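Local coordinates for Lmo0135 protein (Listeria monocytogenes EGD-e, PDB 5ISU), which probably binds peptides outside the cell as the substrate-binding component of an ABC transporter, at residues A282-I288 against Y359-Y364; K341-L347 against T370-T376. One frame throughout, in Å; residues are numbered along the deposited sequence.

Contact 1 (A282-I288 against Y359-Y364)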
ATOM      1  N   ALA A 282      18.327  14.921  16.531  1.00 51.08           N
ATOM      2  CA  ALA A 282      19.458  14.046  16.831  1.00 53.32           C
ATOM      3  C   ALA A 282      19.766  13.063  15.690  1.00 52.55           C
ATOM      4  O   ALA A 282      20.817  12.422  15.700  1.00 52.55           O
ATOM      5  CB  ALA A 282      19.187  13.268  18.116  1.00 54.32           C
ATOM      6  N   LEU A 283      18.871  12.978  14.706  1.00 49.26           N
ATOM      7  CA  LEU A 283      18.983  11.991  13.640  1.00 47.96           C
ATOM      8  C   LEU A 283      19.362  12.548  12.276  1.00 45.26           C
ATOM      9  O   LEU A 283      19.165  13.731  12.003  1.00 45.54           O
ATOM     10  CB  LEU A 283      17.639  11.268  13.512  1.00 46.00           C
ATOM     11  CG  LEU A 283      17.033  10.690  14.798  1.00 47.63           C
ATOM     12  CD1 LEU A 283      15.640  10.141  14.543  1.00 45.63           C
ATOM     13  CD2 LEU A 283      17.926   9.612  15.391  1.00 49.30           C
ATOM     14  N   ASP A 284      19.907  11.664  11.433  1.00 45.76           N
ATOM     15  CA  ASP A 284      20.286  11.982  10.038  1.00 46.70           C
ATOM     16  C   ASP A 284      19.820  10.873   9.110  1.00 45.37           C
ATOM     17  O   ASP A 284      20.298   9.736   9.180  1.00 47.57           O
ATOM     18  CB  ASP A 284      21.785  12.190   9.861  1.00 48.97           C
ATOM     19  CG  ASP A 284      22.173  12.375   8.394  1.00 51.97           C
ATOM     20  OD1 ASP A 284      22.165  11.388   7.624  1.00 52.27           O
ATOM     21  OD2 ASP A 284      22.487  13.514   8.005  1.00 56.97           O
ATOM     22  N   ARG A 285      18.931  11.233   8.205  1.00 41.77           N
ATOM     23  CA  ARG A 285      18.333  10.280   7.288  1.00 41.62           C
ATOM     24  C   ARG A 285      19.268   9.454   6.409  1.00 41.38           C
ATOM     25  O   ARG A 285      19.048   8.259   6.292  1.00 38.68           O
ATOM     26  CB  ARG A 285      17.294  10.992   6.424  1.00 42.14           C
ATOM     27  CG  ARG A 285      16.069  11.371   7.232  1.00 41.17           C
ATOM     28  CD  ARG A 285      15.059  12.145   6.433  1.00 39.18           C
ATOM     29  NE  ARG A 285      13.868  12.402   7.249  1.00 40.33           N
ATOM     30  CZ  ARG A 285      13.693  13.463   8.050  1.00 41.88           C
ATOM     31  NH1 ARG A 285      12.567  13.591   8.748  1.00 40.56           N
ATOM     32  NH2 ARG A 285      14.624  14.401   8.168  1.00 42.59           N
ATOM     33  N   GLU A 286      20.279  10.068   5.783  1.00 42.91           N
ATOM     34  CA  GLU A 286      21.213   9.296   4.929  1.00 45.69           C
ATOM     35  C   GLU A 286      21.931   8.224   5.735  1.00 46.33           C
ATOM     36  O   GLU A 286      22.185   7.143   5.227  1.00 45.98           O
ATOM     37  CB  GLU A 286      22.219  10.182   4.194  1.00 46.45           C
ATOM     38  CG  GLU A 286      21.555  11.081   3.164  1.00 49.90           C
ATOM     39  CD  GLU A 286      22.512  11.684   2.130  1.00 55.10           C
ATOM     40  OE1 GLU A 286      22.020  12.511   1.335  1.00 57.19           O
ATOM     41  OE2 GLU A 286      23.727  11.333   2.086  1.00 57.19           O
ATOM     42  N   GLU A 287      22.229   8.528   6.992  1.00 46.92           N
ATOM     43  CA  GLU A 287      22.864   7.560   7.889  1.00 50.49           C
ATOM     44  C   GLU A 287      21.909   6.417   8.245  1.00 50.21           C
ATOM     45  O   GLU A 287      22.327   5.253   8.264  1.00 51.79           O
ATOM     46  CB  GLU A 287      23.371   8.238   9.169  1.00 54.20           C
ATOM     47  CG  GLU A 287      24.571   9.160   8.946  1.00 57.99           C
ATOM     48  CD  GLU A 287      25.159   9.734  10.237  1.00 62.13           C
ATOM     49  OE1 GLU A 287      24.487   9.733  11.313  1.00 62.75           O
ATOM     50  OE2 GLU A 287      26.304  10.199  10.169  1.00 63.15           O
ATOM     51  N   ILE A 288      20.641   6.737   8.532  1.00 46.76           N
ATOM     52  CA  ILE A 288      19.660   5.687   8.845  1.00 46.05           C
ATOM     53  C   ILE A 288      19.502   4.739   7.662  1.00 43.71           C
ATOM     54  O   ILE A 288      19.519   3.522   7.826  1.00 45.93           O
ATOM     55  CB  ILE A 288      18.279   6.250   9.205  1.00 45.41           C
ATOM     56  CG1 ILE A 288      18.360   7.072  10.493  1.00 46.99           C
ATOM     57  CG2 ILE A 288      17.281   5.108   9.403  1.00 44.80           C
ATOM     58  CD1 ILE A 288      17.091   7.831  10.828  1.00 45.57           C
ATOM     59  N   TYR A 359      20.566   2.690  15.768  1.00 55.57           N
ATOM     60  CA  TYR A 359      20.966   4.028  15.372  1.00 51.99           C
ATOM     61  C   TYR A 359      20.288   5.068  16.287  1.00 53.28           C
ATOM     62  O   TYR A 359      20.929   6.001  16.750  1.00 54.80           O
ATOM     63  CB  TYR A 359      20.664   4.276  13.896  1.00 49.44           C
ATOM     64  CG  TYR A 359      21.054   5.654  13.469  1.00 47.63           C
ATOM     65  CD1 TYR A 359      22.344   5.939  13.025  1.00 48.71           C
ATOM     66  CD2 TYR A 359      20.143   6.685  13.528  1.00 47.24           C
ATOM     67  CE1 TYR A 359      22.696   7.223  12.649  1.00 48.07           C
ATOM     68  CE2 TYR A 359      20.488   7.964  13.151  1.00 47.61           C
ATOM     69  CZ  TYR A 359      21.750   8.223  12.713  1.00 46.63           C
ATOM     70  OH  TYR A 359      22.039   9.508  12.369  1.00 53.52           O
ATOM     71  N   LEU A 360      18.999   4.901  16.558  1.00 54.92           N
ATOM     72  CA  LEU A 360      18.294   5.827  17.463  1.00 55.75           C
ATOM     73  C   LEU A 360      18.916   5.783  18.869  1.00 55.81           C
ATOM     74  O   LEU A 360      19.175   6.817  19.487  1.00 55.67           O
ATOM     75  CB  LEU A 360      16.801   5.495  17.552  1.00 54.67           C
ATOM     76  CG  LEU A 360      15.967   5.443  16.271  1.00 53.67           C
ATOM     77  CD1 LEU A 360      14.502   5.188  16.618  1.00 55.46           C
ATOM     78  CD2 LEU A 360      16.086   6.712  15.466  1.00 51.80           C
ATOM     79  N   GLN A 361      19.174   4.576  19.352  1.00 59.72           N
ATOM     80  CA  GLN A 361      19.795   4.377  20.673  1.00 62.95           C
ATOM     81  C   GLN A 361      21.127   5.107  20.746  1.00 63.27           C
ATOM     82  O   GLN A 361      21.395   5.853  21.698  1.00 65.49           O
ATOM     83  CB  GLN A 361      20.028   2.892  20.932  1.00 65.27           C
ATOM     84  CG  GLN A 361      20.542   2.571  22.325  1.00 68.43           C
ATOM     85  CD  GLN A 361      20.873   1.107  22.486  1.00 71.60           C
ATOM     86  OE1 GLN A 361      21.449   0.480  21.594  1.00 72.57           O
ATOM     87  NE2 GLN A 361      20.542   0.557  23.642  1.00 76.64           N
ATOM     88  N   GLN A 362      21.948   4.872  19.731  1.00 62.48           N
ATOM     89  CA  GLN A 362      23.255   5.500  19.586  1.00 62.53           C
ATOM     90  C   GLN A 362      23.119   7.024  19.578  1.00 62.98           C
ATOM     91  O   GLN A 362      23.804   7.712  20.339  1.00 64.66           O
ATOM     92  CB  GLN A 362      23.877   5.044  18.260  1.00 64.43           C
ATOM     93  CG  GLN A 362      25.300   5.514  17.977  1.00 68.94           C
ATOM     94  CD  GLN A 362      25.655   5.403  16.497  1.00 67.41           C
ATOM     95  OE1 GLN A 362      25.002   6.012  15.638  1.00 67.20           O
ATOM     96  NE2 GLN A 362      26.700   4.656  16.194  1.00 68.18           N
ATOM     97  N   GLN A 363      22.207   7.545  18.741  1.00 60.42           N
ATOM     98  CA  GLN A 363      22.037   8.994  18.598  1.00 58.62           C
ATOM     99  C   GLN A 363      21.427   9.641  19.802  1.00 58.87           C
ATOM    100  O   GLN A 363      21.766  10.775  20.120  1.00 59.20           O
ATOM    101  CB  GLN A 363      21.234   9.360  17.339  1.00 57.77           C
ATOM    102  CG  GLN A 363      21.956   9.006  16.036  1.00 58.23           C
ATOM    103  CD  GLN A 363      23.355   9.613  15.937  1.00 58.67           C
ATOM    104  OE1 GLN A 363      24.336   8.897  15.734  1.00 60.34           O
ATOM    105  NE2 GLN A 363      23.455  10.922  16.136  1.00 58.29           N
ATOM    106  N   TYR A 364      20.509   8.947  20.464  1.00 61.41           N
ATOM    107  CA  TYR A 364      19.903   9.504  21.667  1.00 63.66           C
ATOM    108  C   TYR A 364      20.897   9.492  22.824  1.00 66.14           C
ATOM    109  O   TYR A 364      20.915  10.431  23.619  1.00 66.42           O
ATOM    110  CB  TYR A 364      18.555   8.855  22.011  1.00 64.17           C
ATOM    111  CG  TYR A 364      17.491   9.021  20.923  1.00 61.04           C
ATOM    112  CD1 TYR A 364      17.483  10.130  20.062  1.00 59.48           C
ATOM    113  CD2 TYR A 364      16.437   8.127  20.822  1.00 61.17           C
ATOM    114  CE1 TYR A 364      16.506  10.283  19.090  1.00 57.17           C
ATOM    115  CE2 TYR A 364      15.443   8.290  19.858  1.00 59.58           C
ATOM    116  CZ  TYR A 364      15.486   9.365  18.999  1.00 57.19           C
ATOM    117  OH  TYR A 364      14.504   9.523  18.051  1.00 57.55           O
TER
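This is a largely buried packing contact between the turn leading into helix 285-292 and the C-terminal half of helix 351-365. A282, L283 and D284 form the link after helix 273-281, and two of them press on the second helix. The CA atoms come closest at A282 and Q363, 5.9 Å apart. L283 fills the middle. Its CD2 lies 3.4 Å from L360 CD2 and 3.8 Å from both Y359 CE2 and Q363 CB. A282 CB meets the edge of the Y364 ring, 4.1 Å from CD1. I288 extends the apolar patch, with CG1 3.5 Å from Y359 CE2.

Helix 351-365 is the connecting helix of a beta-alpha-beta unit in a solute-binding protein of family 5, and this contact packs the start of helix 285-292 beside it. D284 is the N-cap of helix 285-292. Its OD1 accepts a hydrogen bond from E287 N at 2.9 Å. The Y359 ring reaches this capped start of the helix. Its OH donates to E287 OE1 at 2.7 Å and accepts a weak bond from D284 N at 3.2 Å. One hydroxyl thus joins the cap residue's backbone to a side chain in the first turn. Q363 NE2 donates to A282 O at 3.1 Å, so the link also has a polar tie on its backbone.

Y364 OH is hydrogen-bonded to L279 O of helix 273-281. L283 and I288 also touch Y463 of strand 462-475, which places the contact against the mixed sheet.

Contact 2 (K341-L347 against T370-T376)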
ATOM      1  N   LYS A 341      14.160   6.300  31.338  1.00100.15           N
ATOM      2  CA  LYS A 341      14.573   5.585  30.138  1.00 93.86           C
ATOM      3  C   LYS A 341      13.400   5.408  29.180  1.00 87.84           C
ATOM      4  O   LYS A 341      12.266   5.203  29.614  1.00 86.55           O
ATOM      5  CB  LYS A 341      15.156   4.229  30.563  1.00 97.57           C
ATOM      6  CG  LYS A 341      16.372   4.378  31.487  1.00101.36           C
ATOM      7  CD  LYS A 341      16.686   3.137  32.311  1.00105.31           C
ATOM      8  CE  LYS A 341      17.222   1.981  31.490  1.00105.53           C
ATOM      9  NZ  LYS A 341      17.488   0.791  32.351  1.00109.09           N
ATOM     10  N   LEU A 342      13.681   5.506  27.879  1.00 79.79           N
ATOM     11  CA  LEU A 342      12.654   5.371  26.844  1.00 75.73           C
ATOM     12  C   LEU A 342      12.764   4.035  26.150  1.00 74.54           C
ATOM     13  O   LEU A 342      13.842   3.447  26.093  1.00 78.14           O
ATOM     14  CB  LEU A 342      12.762   6.492  25.812  1.00 71.37           C
ATOM     15  CG  LEU A 342      12.524   7.915  26.315  1.00 71.99           C
ATOM     16  CD1 LEU A 342      12.670   8.897  25.159  1.00 68.33           C
ATOM     17  CD2 LEU A 342      11.147   8.048  26.968  1.00 72.40           C
ATOM     18  N   THR A 343      11.640   3.571  25.612  1.00 71.09           N
ATOM     19  CA  THR A 343      11.569   2.291  24.932  1.00 70.12           C
ATOM     20  C   THR A 343      11.233   2.431  23.445  1.00 67.69           C
ATOM     21  O   THR A 343      10.373   3.238  23.058  1.00 64.31           O
ATOM     22  CB  THR A 343      10.511   1.376  25.593  1.00 73.98           C
ATOM     23  OG1 THR A 343       9.240   2.048  25.648  1.00 74.61           O
ATOM     24  CG2 THR A 343      10.931   1.001  27.013  1.00 77.24           C
ATOM     25  N   VAL A 344      11.939   1.665  22.612  1.00 64.76           N
ATOM     26  CA  VAL A 344      11.649   1.616  21.177  1.00 61.87           C
ATOM     27  C   VAL A 344      11.164   0.203  20.877  1.00 63.67           C
ATOM     28  O   VAL A 344      11.877  -0.772  21.105  1.00 66.94           O
ATOM     29  CB  VAL A 344      12.834   2.020  20.284  1.00 60.52           C
ATOM     30  CG1 VAL A 344      14.105   1.233  20.618  1.00 62.54           C
ATOM     31  CG2 VAL A 344      12.460   1.868  18.809  1.00 58.24           C
ATOM     32  N   TYR A 345       9.919   0.096  20.430  1.00 64.42           N
ATOM     33  CA  TYR A 345       9.316  -1.199  20.111  1.00 66.65           C
ATOM     34  C   TYR A 345       9.314  -1.384  18.606  1.00 62.72           C
ATOM     35  O   TYR A 345       8.917  -0.498  17.875  1.00 57.89           O
ATOM     36  CB  TYR A 345       7.883  -1.302  20.676  1.00 67.01           C
ATOM     37  CG  TYR A 345       7.779  -1.743  22.132  1.00 68.85           C
ATOM     38  CD1 TYR A 345       8.136  -0.890  23.181  1.00 69.69           C
ATOM     39  CD2 TYR A 345       7.268  -3.004  22.459  1.00 72.12           C
ATOM     40  CE1 TYR A 345       8.026  -1.298  24.512  1.00 72.92           C
ATOM     41  CE2 TYR A 345       7.157  -3.420  23.783  1.00 75.43           C
ATOM     42  CZ  TYR A 345       7.534  -2.570  24.805  1.00 76.26           C
ATOM     43  OH  TYR A 345       7.401  -2.992  26.116  1.00 82.78           O
ATOM     44  N   TYR A 346       9.742  -2.557  18.160  1.00 65.64           N
ATOM     45  CA  TYR A 346       9.814  -2.863  16.742  1.00 62.56           C
ATOM     46  C   TYR A 346       9.694  -4.377  16.526  1.00 66.42           C
ATOM     47  O   TYR A 346       9.594  -5.145  17.492  1.00 66.67           O
ATOM     48  CB  TYR A 346      11.125  -2.297  16.169  1.00 59.16           C
ATOM     49  CG  TYR A 346      12.379  -2.840  16.811  1.00 59.16           C
ATOM     50  CD1 TYR A 346      12.862  -2.310  18.008  1.00 59.40           C
ATOM     51  CD2 TYR A 346      13.101  -3.862  16.207  1.00 59.70           C
ATOM     52  CE1 TYR A 346      14.010  -2.810  18.603  1.00 61.74           C
ATOM     53  CE2 TYR A 346      14.250  -4.373  16.787  1.00 62.16           C
ATOM     54  CZ  TYR A 346      14.704  -3.847  17.983  1.00 63.10           C
ATOM     55  OH  TYR A 346      15.838  -4.358  18.549  1.00 63.18           O
ATOM     56  N   LEU A 347       9.668  -4.792  15.262  1.00 65.77           N
ATOM     57  CA  LEU A 347       9.560  -6.211  14.900  1.00 68.08           C
ATOM     58  C   LEU A 347      10.871  -6.966  15.184  1.00 68.16           C
ATOM     59  O   LEU A 347      11.947  -6.506  14.809  1.00 65.61           O
ATOM     60  CB  LEU A 347       9.193  -6.331  13.417  1.00 67.54           C
ATOM     61  CG  LEU A 347       7.828  -5.762  13.013  1.00 68.16           C
ATOM     62  CD1 LEU A 347       7.723  -5.550  11.508  1.00 67.49           C
ATOM     63  CD2 LEU A 347       6.697  -6.656  13.509  1.00 72.50           C
ATOM     64  N   THR A 370      18.552   8.066  27.312  1.00 80.10           N
ATOM     65  CA  THR A 370      18.764   6.610  27.314  1.00 82.30           C
ATOM     66  C   THR A 370      17.581   5.905  26.652  1.00 80.96           C
ATOM     67  O   THR A 370      16.433   6.081  27.075  1.00 82.50           O
ATOM     68  CB  THR A 370      18.937   6.060  28.747  1.00 86.47           C
ATOM     69  OG1 THR A 370      19.970   6.787  29.419  1.00 88.94           O
ATOM     70  CG2 THR A 370      19.295   4.569  28.729  1.00 87.16           C
ATOM     71  N   LEU A 371      17.867   5.106  25.623  1.00 79.35           N
ATOM     72  CA  LEU A 371      16.838   4.371  24.892  1.00 77.68           C
ATOM     73  C   LEU A 371      17.072   2.874  25.044  1.00 78.84           C
ATOM     74  O   LEU A 371      18.181   2.398  24.821  1.00 78.90           O
ATOM     75  CB  LEU A 371      16.883   4.739  23.404  1.00 74.03           C
ATOM     76  CG  LEU A 371      15.780   4.166  22.503  1.00 71.04           C
ATOM     77  CD1 LEU A 371      14.460   4.838  22.816  1.00 70.99           C
ATOM     78  CD2 LEU A 371      16.112   4.339  21.023  1.00 69.77           C
ATOM     79  N   ASP A 372      16.022   2.145  25.418  1.00 80.93           N
ATOM     80  CA  ASP A 372      16.073   0.692  25.591  1.00 82.73           C
ATOM     81  C   ASP A 372      15.396   0.031  24.408  1.00 78.64           C
ATOM     82  O   ASP A 372      14.248   0.348  24.109  1.00 74.47           O
ATOM     83  CB  ASP A 372      15.304   0.266  26.849  1.00 88.71           C
ATOM     84  CG  ASP A 372      15.966   0.716  28.142  1.00 94.17           C
ATOM     85  OD1 ASP A 372      17.216   0.681  28.244  1.00 97.58           O
ATOM     86  OD2 ASP A 372      15.215   1.052  29.081  1.00 95.70           O
ATOM     87  N   LEU A 373      16.087  -0.900  23.752  1.00 78.77           N
ATOM     88  CA  LEU A 373      15.508  -1.635  22.621  1.00 77.14           C
ATOM     89  C   LEU A 373      14.589  -2.710  23.132  1.00 80.07           C
ATOM     90  O   LEU A 373      14.946  -3.447  24.048  1.00 82.35           O
ATOM     91  CB  LEU A 373      16.583  -2.274  21.736  1.00 77.08           C
ATOM     92  CG  LEU A 373      17.236  -1.357  20.717  1.00 74.02           C
ATOM     93  CD1 LEU A 373      17.768  -0.093  21.361  1.00 75.04           C
ATOM     94  CD2 LEU A 373      18.335  -2.126  19.998  1.00 76.67           C
ATOM     95  N   LYS A 374      13.405  -2.805  22.536  1.00 80.55           N
ATOM     96  CA  LYS A 374      12.447  -3.801  22.950  1.00 81.59           C
ATOM     97  C   LYS A 374      11.896  -4.481  21.696  1.00 76.59           C
ATOM     98  O   LYS A 374      10.766  -4.239  21.294  1.00 76.37           O
ATOM     99  CB  LYS A 374      11.358  -3.168  23.838  1.00 83.41           C
ATOM    100  CG  LYS A 374      10.796  -4.103  24.914  1.00 91.42           C
ATOM    101  CD  LYS A 374      11.908  -4.595  25.850  1.00 94.79           C
ATOM    102  CE  LYS A 374      11.405  -5.334  27.078  1.00 99.99           C
ATOM    103  NZ  LYS A 374      10.750  -4.428  28.060  1.00102.47           N
ATOM    104  N   PRO A 375      12.716  -5.338  21.065  1.00 74.41           N
ATOM    105  CA  PRO A 375      12.244  -6.060  19.887  1.00 72.99           C
ATOM    106  C   PRO A 375      11.114  -6.993  20.299  1.00 75.71           C
ATOM    107  O   PRO A 375      11.191  -7.590  21.386  1.00 79.33           O
ATOM    108  CB  PRO A 375      13.471  -6.874  19.459  1.00 73.88           C
ATOM    109  CG  PRO A 375      14.258  -7.080  20.705  1.00 76.11           C
ATOM    110  CD  PRO A 375      13.972  -5.908  21.602  1.00 76.48           C
ATOM    111  N   THR A 376      10.078  -7.125  19.470  1.00 74.71           N
ATOM    112  CA  THR A 376       8.943  -7.994  19.821  1.00 78.00           C
ATOM    113  C   THR A 376       8.387  -8.842  18.673  1.00 77.69           C
ATOM    114  O   THR A 376       8.631  -8.581  17.493  1.00 71.80           O
ATOM    115  CB  THR A 376       7.761  -7.182  20.393  1.00 79.13           C
ATOM    116  OG1 THR A 376       7.232  -6.335  19.374  1.00 80.57           O
ATOM    117  CG2 THR A 376       8.184  -6.341  21.586  1.00 80.04           C
TER
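Backbone hydrogen bonds join strands 341-347 and 370-376 as a parallel pair, the two strands of a beta-alpha-beta crossover through helix 351-365. L342 N donates to T370 O at 2.9 Å, and D372 N to L342 O at 2.6 Å. V344 N then donates to D372 O at 3.1 Å, and K374 N to V344 O at 2.9 Å. L342 and V344 therefore each bond to residues on both sides of their partners, L371 and L373, as parallel pairing requires. Y346 N lies 3.7 Å from K374 O, too long for a good bond. The ladder resumes at Y346 O, which accepts from T376 N at 2.8 Å and T376 OG1 at 3.2 Å. K341 NZ and D372 OD2 make a long salt bridge at 4.0 Å.

One face carries L342, V344, L371 and L373. V344 CG1 packs on L371 CD2 at 3.7 Å, and L373 also touches L358 of the crossover helix. T343 and Y345 bond through their backbones to I395, so strand 395-400 lies on the other side of strand 341-347. Two CH-pi contacts fall on opposite faces of the sheet. P375 CA sits over the Y346 ring, and K374 CB lies 3.9 Å from the Y345 ring centroid.

The centres of contacts 1 and 2 are about 14 Å apart, on the same side of the chain's centre. Their segments alternate along the chain: 282-288, 341-347, 359-364, 370-376. The last three belong to one beta-alpha-beta unit. Contact 2 pairs its strands, and contact 1 packs its helix against the loop before helix 285-292 and that helix's first turn. The contacts touch directly. Q361 NE2 lies 3.2 Å from L371 O, a probable hydrogen bond, and L360 CB packs on L371 CD2 at 3.7 Å. Helix 351-365 thus has strand 370-376 on one flank and segment 282-288 on another. All four segments lie within one solute-binding family region.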